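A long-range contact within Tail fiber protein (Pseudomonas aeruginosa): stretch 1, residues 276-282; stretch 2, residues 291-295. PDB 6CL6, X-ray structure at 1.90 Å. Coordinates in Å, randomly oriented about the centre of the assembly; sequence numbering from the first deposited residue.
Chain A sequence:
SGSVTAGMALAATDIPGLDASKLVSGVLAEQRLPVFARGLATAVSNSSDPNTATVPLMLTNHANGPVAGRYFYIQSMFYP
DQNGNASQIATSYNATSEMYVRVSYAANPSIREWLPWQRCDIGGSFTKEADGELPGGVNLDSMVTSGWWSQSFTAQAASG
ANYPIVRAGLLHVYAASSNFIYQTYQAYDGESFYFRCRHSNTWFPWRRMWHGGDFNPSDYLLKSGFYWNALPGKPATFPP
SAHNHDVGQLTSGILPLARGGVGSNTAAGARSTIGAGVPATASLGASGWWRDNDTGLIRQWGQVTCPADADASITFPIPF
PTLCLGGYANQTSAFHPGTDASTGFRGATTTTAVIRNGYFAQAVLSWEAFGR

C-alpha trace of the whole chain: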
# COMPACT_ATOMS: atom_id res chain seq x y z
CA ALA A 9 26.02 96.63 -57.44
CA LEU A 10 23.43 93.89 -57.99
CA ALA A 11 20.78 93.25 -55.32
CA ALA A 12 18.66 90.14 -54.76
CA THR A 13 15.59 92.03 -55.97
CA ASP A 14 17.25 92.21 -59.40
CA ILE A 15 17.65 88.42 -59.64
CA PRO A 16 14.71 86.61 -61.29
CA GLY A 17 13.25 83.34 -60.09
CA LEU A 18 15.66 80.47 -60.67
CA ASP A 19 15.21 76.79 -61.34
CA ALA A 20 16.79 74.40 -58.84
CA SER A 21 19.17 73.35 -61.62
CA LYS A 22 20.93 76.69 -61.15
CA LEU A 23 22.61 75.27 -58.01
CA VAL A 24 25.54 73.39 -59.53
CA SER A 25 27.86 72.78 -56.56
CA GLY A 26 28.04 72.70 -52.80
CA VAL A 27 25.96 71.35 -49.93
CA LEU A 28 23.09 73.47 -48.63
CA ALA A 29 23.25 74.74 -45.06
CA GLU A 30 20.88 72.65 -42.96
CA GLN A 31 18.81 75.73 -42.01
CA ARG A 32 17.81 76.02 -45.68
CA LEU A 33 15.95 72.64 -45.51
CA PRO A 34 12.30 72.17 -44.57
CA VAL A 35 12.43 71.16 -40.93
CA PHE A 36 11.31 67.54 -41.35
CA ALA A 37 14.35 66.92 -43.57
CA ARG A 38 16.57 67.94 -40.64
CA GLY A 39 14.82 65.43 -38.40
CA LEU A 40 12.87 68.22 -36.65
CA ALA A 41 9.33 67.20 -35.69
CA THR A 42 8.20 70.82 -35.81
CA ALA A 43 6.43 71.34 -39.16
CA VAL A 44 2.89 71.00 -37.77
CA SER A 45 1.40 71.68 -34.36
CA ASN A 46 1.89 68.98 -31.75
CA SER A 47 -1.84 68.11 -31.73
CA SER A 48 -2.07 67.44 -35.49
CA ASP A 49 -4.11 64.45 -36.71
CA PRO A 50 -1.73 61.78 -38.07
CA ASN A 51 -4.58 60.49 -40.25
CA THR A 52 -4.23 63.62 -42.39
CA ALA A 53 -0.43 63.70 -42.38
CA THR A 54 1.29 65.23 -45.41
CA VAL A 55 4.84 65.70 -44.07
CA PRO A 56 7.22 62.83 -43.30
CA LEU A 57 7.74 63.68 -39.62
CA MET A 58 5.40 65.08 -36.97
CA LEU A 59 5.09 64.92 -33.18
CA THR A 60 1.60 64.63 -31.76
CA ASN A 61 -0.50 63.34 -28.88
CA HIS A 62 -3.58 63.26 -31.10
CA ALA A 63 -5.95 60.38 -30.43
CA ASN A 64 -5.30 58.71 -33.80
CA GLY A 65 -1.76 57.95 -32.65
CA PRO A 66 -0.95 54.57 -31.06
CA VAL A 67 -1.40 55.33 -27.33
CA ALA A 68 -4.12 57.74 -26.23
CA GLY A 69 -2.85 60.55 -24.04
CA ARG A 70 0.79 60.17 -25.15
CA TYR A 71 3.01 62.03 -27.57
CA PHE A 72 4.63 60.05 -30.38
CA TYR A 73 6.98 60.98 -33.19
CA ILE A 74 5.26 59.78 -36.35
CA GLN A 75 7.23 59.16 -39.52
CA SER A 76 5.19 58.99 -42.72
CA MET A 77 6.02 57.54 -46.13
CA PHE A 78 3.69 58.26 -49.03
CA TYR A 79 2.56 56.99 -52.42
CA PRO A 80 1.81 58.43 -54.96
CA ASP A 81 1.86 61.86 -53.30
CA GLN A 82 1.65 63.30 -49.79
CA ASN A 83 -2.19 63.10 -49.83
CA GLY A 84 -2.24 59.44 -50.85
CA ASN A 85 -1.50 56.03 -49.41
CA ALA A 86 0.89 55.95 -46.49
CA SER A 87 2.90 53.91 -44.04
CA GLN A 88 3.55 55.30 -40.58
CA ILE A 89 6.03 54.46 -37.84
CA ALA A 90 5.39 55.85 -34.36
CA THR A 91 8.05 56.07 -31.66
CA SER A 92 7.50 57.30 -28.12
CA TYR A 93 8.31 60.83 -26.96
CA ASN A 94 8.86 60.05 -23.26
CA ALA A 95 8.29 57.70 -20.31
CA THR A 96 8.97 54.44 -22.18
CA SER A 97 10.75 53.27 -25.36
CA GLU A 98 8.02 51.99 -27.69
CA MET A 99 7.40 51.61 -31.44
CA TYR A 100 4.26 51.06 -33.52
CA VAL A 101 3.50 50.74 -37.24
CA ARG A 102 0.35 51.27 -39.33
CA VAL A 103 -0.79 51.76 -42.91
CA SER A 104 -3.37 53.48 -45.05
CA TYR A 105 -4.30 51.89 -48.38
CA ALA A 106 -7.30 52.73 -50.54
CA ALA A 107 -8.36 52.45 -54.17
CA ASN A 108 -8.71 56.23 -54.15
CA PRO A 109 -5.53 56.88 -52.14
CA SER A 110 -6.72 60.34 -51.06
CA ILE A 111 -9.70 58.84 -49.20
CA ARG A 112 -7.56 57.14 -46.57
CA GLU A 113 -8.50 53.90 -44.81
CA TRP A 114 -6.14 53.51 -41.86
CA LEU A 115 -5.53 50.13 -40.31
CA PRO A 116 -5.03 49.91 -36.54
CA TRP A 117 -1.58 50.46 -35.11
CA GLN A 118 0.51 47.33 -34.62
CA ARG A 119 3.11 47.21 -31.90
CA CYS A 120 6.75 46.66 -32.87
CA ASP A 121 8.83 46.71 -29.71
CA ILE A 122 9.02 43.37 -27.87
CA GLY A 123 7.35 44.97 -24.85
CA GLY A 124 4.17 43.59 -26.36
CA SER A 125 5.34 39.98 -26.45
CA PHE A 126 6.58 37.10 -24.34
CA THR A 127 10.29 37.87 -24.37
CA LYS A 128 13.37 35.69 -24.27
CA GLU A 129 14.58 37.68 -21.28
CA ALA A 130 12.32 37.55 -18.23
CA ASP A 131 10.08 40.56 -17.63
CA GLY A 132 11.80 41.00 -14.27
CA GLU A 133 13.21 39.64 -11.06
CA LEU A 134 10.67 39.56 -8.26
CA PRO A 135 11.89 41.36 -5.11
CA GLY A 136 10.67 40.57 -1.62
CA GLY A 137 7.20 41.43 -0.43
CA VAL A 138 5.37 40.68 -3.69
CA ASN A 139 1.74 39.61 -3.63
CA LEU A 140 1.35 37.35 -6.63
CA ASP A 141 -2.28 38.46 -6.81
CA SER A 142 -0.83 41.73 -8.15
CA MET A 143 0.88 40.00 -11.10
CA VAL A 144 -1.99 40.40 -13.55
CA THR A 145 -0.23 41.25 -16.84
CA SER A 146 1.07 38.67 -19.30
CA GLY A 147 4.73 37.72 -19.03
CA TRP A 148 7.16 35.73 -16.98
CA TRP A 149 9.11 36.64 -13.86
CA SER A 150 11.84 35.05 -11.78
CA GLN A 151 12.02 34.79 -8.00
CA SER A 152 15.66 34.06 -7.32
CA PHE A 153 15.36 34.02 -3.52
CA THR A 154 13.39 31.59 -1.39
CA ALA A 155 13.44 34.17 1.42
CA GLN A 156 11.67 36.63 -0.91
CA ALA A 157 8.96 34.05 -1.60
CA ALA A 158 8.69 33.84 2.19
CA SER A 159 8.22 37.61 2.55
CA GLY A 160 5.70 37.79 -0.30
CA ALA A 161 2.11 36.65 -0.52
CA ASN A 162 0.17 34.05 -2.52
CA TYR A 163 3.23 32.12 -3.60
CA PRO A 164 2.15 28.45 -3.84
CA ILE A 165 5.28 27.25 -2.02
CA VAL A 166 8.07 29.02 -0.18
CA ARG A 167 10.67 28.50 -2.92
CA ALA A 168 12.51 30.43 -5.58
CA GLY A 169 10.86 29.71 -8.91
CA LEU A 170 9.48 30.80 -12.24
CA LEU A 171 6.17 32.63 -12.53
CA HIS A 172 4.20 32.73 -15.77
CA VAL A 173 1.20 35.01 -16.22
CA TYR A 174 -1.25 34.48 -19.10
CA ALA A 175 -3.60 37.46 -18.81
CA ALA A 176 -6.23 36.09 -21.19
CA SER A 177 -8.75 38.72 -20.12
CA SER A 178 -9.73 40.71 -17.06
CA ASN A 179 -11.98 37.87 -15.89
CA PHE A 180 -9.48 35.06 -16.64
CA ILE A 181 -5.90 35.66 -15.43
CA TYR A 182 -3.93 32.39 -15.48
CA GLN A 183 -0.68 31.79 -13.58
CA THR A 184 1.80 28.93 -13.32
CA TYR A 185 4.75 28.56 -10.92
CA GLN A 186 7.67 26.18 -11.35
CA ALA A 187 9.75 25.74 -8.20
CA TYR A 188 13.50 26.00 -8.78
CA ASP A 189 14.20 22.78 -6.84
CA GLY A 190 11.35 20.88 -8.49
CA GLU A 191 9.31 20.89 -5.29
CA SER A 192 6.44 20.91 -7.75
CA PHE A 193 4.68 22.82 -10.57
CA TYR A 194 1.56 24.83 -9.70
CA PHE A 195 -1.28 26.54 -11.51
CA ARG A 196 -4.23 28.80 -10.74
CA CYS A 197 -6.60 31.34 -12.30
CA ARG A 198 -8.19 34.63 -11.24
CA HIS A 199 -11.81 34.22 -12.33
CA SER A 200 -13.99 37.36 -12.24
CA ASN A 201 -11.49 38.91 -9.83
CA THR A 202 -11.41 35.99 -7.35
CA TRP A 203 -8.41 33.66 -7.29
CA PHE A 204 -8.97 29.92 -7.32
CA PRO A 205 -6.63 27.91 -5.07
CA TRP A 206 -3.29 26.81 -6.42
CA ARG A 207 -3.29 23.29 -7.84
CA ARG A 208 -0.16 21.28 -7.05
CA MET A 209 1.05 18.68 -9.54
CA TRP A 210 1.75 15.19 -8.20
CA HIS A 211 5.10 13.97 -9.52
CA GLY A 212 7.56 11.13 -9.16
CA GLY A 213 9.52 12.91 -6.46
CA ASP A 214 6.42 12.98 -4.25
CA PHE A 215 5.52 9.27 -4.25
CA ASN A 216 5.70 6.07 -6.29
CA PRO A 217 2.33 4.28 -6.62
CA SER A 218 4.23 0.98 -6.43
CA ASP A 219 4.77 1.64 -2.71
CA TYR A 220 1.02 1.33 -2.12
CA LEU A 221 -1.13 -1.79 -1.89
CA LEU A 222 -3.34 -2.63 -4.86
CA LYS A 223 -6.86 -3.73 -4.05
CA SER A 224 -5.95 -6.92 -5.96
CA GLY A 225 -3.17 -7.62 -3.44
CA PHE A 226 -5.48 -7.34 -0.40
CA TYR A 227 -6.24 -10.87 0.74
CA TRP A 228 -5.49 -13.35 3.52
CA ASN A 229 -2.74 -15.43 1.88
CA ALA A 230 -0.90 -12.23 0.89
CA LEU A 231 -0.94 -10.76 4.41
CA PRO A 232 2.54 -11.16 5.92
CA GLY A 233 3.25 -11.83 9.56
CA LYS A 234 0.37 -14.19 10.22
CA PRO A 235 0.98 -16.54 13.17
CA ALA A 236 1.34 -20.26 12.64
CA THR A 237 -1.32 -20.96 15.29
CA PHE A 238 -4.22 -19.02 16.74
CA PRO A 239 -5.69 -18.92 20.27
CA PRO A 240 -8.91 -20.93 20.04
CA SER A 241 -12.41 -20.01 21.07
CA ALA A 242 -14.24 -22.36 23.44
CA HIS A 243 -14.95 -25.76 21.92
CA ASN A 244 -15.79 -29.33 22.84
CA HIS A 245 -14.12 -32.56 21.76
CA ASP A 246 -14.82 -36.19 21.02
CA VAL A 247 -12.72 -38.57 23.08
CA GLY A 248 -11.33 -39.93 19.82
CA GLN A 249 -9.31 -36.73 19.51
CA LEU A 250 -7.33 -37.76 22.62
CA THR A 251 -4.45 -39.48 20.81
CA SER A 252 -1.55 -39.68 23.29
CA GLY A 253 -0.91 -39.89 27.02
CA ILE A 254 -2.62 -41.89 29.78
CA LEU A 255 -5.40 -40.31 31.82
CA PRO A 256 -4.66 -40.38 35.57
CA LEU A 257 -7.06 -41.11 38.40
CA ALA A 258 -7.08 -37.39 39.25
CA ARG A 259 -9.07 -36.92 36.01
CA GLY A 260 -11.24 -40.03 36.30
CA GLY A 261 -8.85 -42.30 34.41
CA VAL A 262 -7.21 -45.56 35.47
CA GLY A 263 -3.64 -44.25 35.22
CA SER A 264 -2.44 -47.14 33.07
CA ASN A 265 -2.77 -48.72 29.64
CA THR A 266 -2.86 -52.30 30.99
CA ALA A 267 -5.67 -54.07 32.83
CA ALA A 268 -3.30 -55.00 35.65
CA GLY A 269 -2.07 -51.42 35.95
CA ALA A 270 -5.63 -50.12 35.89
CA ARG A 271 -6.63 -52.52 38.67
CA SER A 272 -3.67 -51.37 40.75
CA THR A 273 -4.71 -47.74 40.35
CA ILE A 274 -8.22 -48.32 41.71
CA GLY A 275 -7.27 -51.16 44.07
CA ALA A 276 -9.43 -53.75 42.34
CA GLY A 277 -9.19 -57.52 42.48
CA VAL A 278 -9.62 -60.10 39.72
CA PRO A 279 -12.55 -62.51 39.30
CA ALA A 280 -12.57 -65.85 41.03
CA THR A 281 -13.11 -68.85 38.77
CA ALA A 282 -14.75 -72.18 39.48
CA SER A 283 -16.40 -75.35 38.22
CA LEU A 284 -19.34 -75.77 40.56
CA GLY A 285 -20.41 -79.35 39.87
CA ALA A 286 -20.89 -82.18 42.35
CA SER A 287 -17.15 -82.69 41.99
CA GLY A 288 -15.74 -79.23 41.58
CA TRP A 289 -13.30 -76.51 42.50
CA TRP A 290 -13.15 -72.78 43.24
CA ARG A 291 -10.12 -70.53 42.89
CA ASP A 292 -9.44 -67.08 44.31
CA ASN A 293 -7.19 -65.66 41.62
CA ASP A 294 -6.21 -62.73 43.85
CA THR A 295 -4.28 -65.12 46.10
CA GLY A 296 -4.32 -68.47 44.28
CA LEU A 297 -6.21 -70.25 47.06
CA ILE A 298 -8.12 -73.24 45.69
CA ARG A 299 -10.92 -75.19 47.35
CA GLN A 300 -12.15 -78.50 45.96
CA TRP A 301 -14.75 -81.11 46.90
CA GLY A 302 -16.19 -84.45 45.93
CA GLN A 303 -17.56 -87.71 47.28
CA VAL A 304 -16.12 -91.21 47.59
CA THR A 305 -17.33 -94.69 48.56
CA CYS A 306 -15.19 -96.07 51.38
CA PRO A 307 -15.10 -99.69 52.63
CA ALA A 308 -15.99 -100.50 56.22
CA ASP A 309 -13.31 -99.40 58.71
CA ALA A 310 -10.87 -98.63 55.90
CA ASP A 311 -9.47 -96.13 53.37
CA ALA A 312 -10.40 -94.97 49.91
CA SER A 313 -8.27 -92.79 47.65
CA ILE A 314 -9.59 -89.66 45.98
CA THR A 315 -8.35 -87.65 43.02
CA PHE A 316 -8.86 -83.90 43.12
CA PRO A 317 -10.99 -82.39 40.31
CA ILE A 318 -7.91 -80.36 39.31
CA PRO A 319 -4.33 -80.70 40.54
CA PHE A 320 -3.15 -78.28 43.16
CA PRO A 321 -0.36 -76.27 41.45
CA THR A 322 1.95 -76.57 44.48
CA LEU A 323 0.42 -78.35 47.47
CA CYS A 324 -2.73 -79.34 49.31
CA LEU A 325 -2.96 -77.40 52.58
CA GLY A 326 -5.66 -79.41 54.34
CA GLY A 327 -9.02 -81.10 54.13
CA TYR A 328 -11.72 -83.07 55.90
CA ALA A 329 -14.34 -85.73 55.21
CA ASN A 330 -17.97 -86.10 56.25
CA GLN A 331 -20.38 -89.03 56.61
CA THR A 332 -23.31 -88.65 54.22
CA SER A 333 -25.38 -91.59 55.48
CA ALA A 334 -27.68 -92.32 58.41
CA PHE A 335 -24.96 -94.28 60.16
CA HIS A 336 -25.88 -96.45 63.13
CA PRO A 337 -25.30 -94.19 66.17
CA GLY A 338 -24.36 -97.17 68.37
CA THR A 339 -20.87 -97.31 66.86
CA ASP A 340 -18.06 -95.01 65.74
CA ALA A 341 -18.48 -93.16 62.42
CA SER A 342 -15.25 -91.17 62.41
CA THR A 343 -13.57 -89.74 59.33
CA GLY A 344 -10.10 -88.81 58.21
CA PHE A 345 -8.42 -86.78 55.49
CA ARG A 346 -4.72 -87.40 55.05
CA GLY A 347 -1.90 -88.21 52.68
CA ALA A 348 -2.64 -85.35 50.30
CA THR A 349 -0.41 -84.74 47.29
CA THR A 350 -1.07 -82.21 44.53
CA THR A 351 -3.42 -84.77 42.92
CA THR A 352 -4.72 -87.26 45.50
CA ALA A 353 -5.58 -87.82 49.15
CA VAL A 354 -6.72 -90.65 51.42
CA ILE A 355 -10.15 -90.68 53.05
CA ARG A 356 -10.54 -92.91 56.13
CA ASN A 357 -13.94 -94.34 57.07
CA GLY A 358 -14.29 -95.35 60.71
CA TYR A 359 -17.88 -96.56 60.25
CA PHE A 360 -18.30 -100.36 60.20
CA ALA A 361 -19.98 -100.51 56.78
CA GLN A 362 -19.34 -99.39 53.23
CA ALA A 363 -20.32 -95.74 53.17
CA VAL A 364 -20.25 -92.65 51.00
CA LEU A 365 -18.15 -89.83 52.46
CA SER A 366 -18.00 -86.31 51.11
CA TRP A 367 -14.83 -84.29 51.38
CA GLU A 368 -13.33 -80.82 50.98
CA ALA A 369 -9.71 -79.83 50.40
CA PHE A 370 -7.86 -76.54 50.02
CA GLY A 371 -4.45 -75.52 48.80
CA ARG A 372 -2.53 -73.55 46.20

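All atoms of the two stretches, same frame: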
# COMPACT_ATOMS: atom_id res chain seq x y z
N ALA A 276 -8.44 -52.73 42.64
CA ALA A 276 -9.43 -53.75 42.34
C ALA A 276 -8.80 -55.13 42.26
O ALA A 276 -7.64 -55.28 41.87
CB ALA A 276 -10.15 -53.45 41.03
N GLY A 277 -9.60 -56.14 42.61
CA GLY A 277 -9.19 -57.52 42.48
C GLY A 277 -9.69 -58.12 41.17
O GLY A 277 -10.38 -57.47 40.37
N VAL A 278 -9.28 -59.36 40.93
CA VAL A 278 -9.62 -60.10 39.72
C VAL A 278 -10.73 -61.10 40.03
O VAL A 278 -10.96 -61.45 41.20
CB VAL A 278 -8.39 -60.81 39.13
CG1 VAL A 278 -7.33 -59.80 38.65
CG2 VAL A 278 -7.77 -61.80 40.13
N PRO A 279 -11.45 -61.57 39.02
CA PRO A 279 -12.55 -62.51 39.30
C PRO A 279 -12.04 -63.85 39.78
O PRO A 279 -11.00 -64.34 39.33
CB PRO A 279 -13.27 -62.64 37.95
CG PRO A 279 -12.76 -61.44 37.10
CD PRO A 279 -11.37 -61.19 37.59
N ALA A 280 -12.77 -64.44 40.71
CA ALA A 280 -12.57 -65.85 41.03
C ALA A 280 -13.17 -66.69 39.91
O ALA A 280 -14.07 -66.26 39.19
CB ALA A 280 -13.19 -66.19 42.38
N THR A 281 -12.63 -67.89 39.75
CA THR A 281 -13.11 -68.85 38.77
C THR A 281 -13.50 -70.14 39.49
O THR A 281 -13.14 -70.35 40.66
CB THR A 281 -12.07 -69.16 37.71
OG1 THR A 281 -10.82 -69.47 38.34
CG2 THR A 281 -11.89 -67.97 36.78
N ALA A 282 -14.25 -70.99 38.80
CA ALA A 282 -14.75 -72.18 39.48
C ALA A 282 -15.39 -73.11 38.46
O ALA A 282 -15.68 -72.71 37.33
CB ALA A 282 -15.75 -71.81 40.57
N ARG A 291 -11.45 -71.10 42.83
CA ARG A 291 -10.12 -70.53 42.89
C ARG A 291 -10.23 -69.02 43.06
O ARG A 291 -10.86 -68.34 42.25
CB ARG A 291 -9.33 -70.88 41.64
CG ARG A 291 -7.91 -70.37 41.65
CD ARG A 291 -7.14 -70.99 40.45
NE ARG A 291 -5.71 -70.71 40.51
CZ ARG A 291 -4.78 -71.42 39.87
NH1 ARG A 291 -5.13 -72.47 39.12
NH2 ARG A 291 -3.50 -71.09 39.98
N ASP A 292 -9.62 -68.52 44.12
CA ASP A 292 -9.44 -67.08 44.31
C ASP A 292 -8.18 -66.67 43.57
O ASP A 292 -7.06 -66.91 44.02
CB ASP A 292 -9.33 -66.74 45.80
CG ASP A 292 -8.89 -65.30 46.01
OD1 ASP A 292 -9.48 -64.40 45.37
OD2 ASP A 292 -7.93 -65.06 46.77
N ASN A 293 -8.34 -66.03 42.42
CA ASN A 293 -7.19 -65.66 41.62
C ASN A 293 -6.43 -64.46 42.16
O ASN A 293 -5.30 -64.24 41.73
CB ASN A 293 -7.67 -65.44 40.19
CG ASN A 293 -8.17 -66.74 39.57
OD1 ASN A 293 -7.41 -67.70 39.46
ND2 ASN A 293 -9.45 -66.78 39.23
N ASP A 294 -6.99 -63.74 43.14
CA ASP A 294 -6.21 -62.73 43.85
C ASP A 294 -5.05 -63.36 44.59
O ASP A 294 -3.94 -62.81 44.61
CB ASP A 294 -7.09 -61.95 44.85
CG ASP A 294 -8.11 -61.06 44.19
OD1 ASP A 294 -7.78 -60.46 43.14
OD2 ASP A 294 -9.23 -60.91 44.72
N THR A 295 -5.29 -64.48 45.28
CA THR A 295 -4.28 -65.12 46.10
C THR A 295 -3.83 -66.48 45.57
O THR A 295 -2.77 -66.97 45.99
CB THR A 295 -4.80 -65.31 47.54
OG1 THR A 295 -5.88 -66.26 47.54
CG2 THR A 295 -5.29 -64.00 48.12
O HOH W 1 -11.42 -60.18 43.47

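The two stretches run nearly antiparallel, their end-to-end directions 167° apart, and they meet first as backbone and then through side chains. Arg291 supplies the backbone part. It forms an antiparallel hydrogen-bonded pair with Thr281: Arg291 N donates to Thr281 O at 2.9 Å, and Thr281 N donates to Arg291 O at 3.1 Å. Because main-chain groups make both bonds, this pairing asks little of the residue type. The two side chains share one face of the sheet, with Thr281 OG1 3.9 Å from Arg291 CB. Beyond that point the arginine, extended with chi1 to chi3 all t, leads its charged end away, so its aliphatic base lies nearer to the threonine than its guanidinium does. On the neighbouring residue, the small methyl of Ala280 fits close to the strand, its CB 3.2 Å from Arg291 O.

Asp292 has its CA-to-CB bond pointing away from stretch 1 and bonds within its own stretch, with OD2 also hydrogen-bonded elsewhere in the structure. Its OD2 accepts a very short bond of 2.5 Å from Thr295 OG1 and a weak one of 3.1 Å from Thr295 N, while Asp294 N reaches Asp292 OD1 weakly at 3.4 Å. A short side chain with two acceptor oxygens suits this place, where amide and hydroxyl donors from the following residues converge.

Asn293 points toward stretch 1 and continues the link by side chain where the paired backbone bonds leave off. Its ND2 donates to Pro279 O at 2.9 Å and to Thr281 OG1 at 3.1 Å, both with angles of 172°. A carboxamide is apt because its nitrogen carries two hydrogens and can serve two acceptors at once. Proline, lacking an amide hydrogen, still offers its carbonyl, and the p rotamer of Thr281 leaves OG1 within reach. Nonpolar packing accompanies these bonds: Val278 CG2 lies 3.6 Å from Asn293 CB.

Asp294 closes the contact. Its CA-to-CB bond points sideways, but the carboxylate comes nearer, and OD1 accepts a nearly straight bond from Val278 N at 2.9 Å with an angle of 170°. Asp294 OD1 also lies 3.3 Å from Val278 CG2, so the branched side chain packs beside the polar link. A water donates to both Val278 O and Asp294 OD2, each at 2.6 Å, tying the two residues together a second time. Glycine suits position 277: Asp294 OD1 approaches Gly277 CA to 3.3 Å, and an ideal CB there would stand only 2.8 Å from Asp294 OD2, a clash.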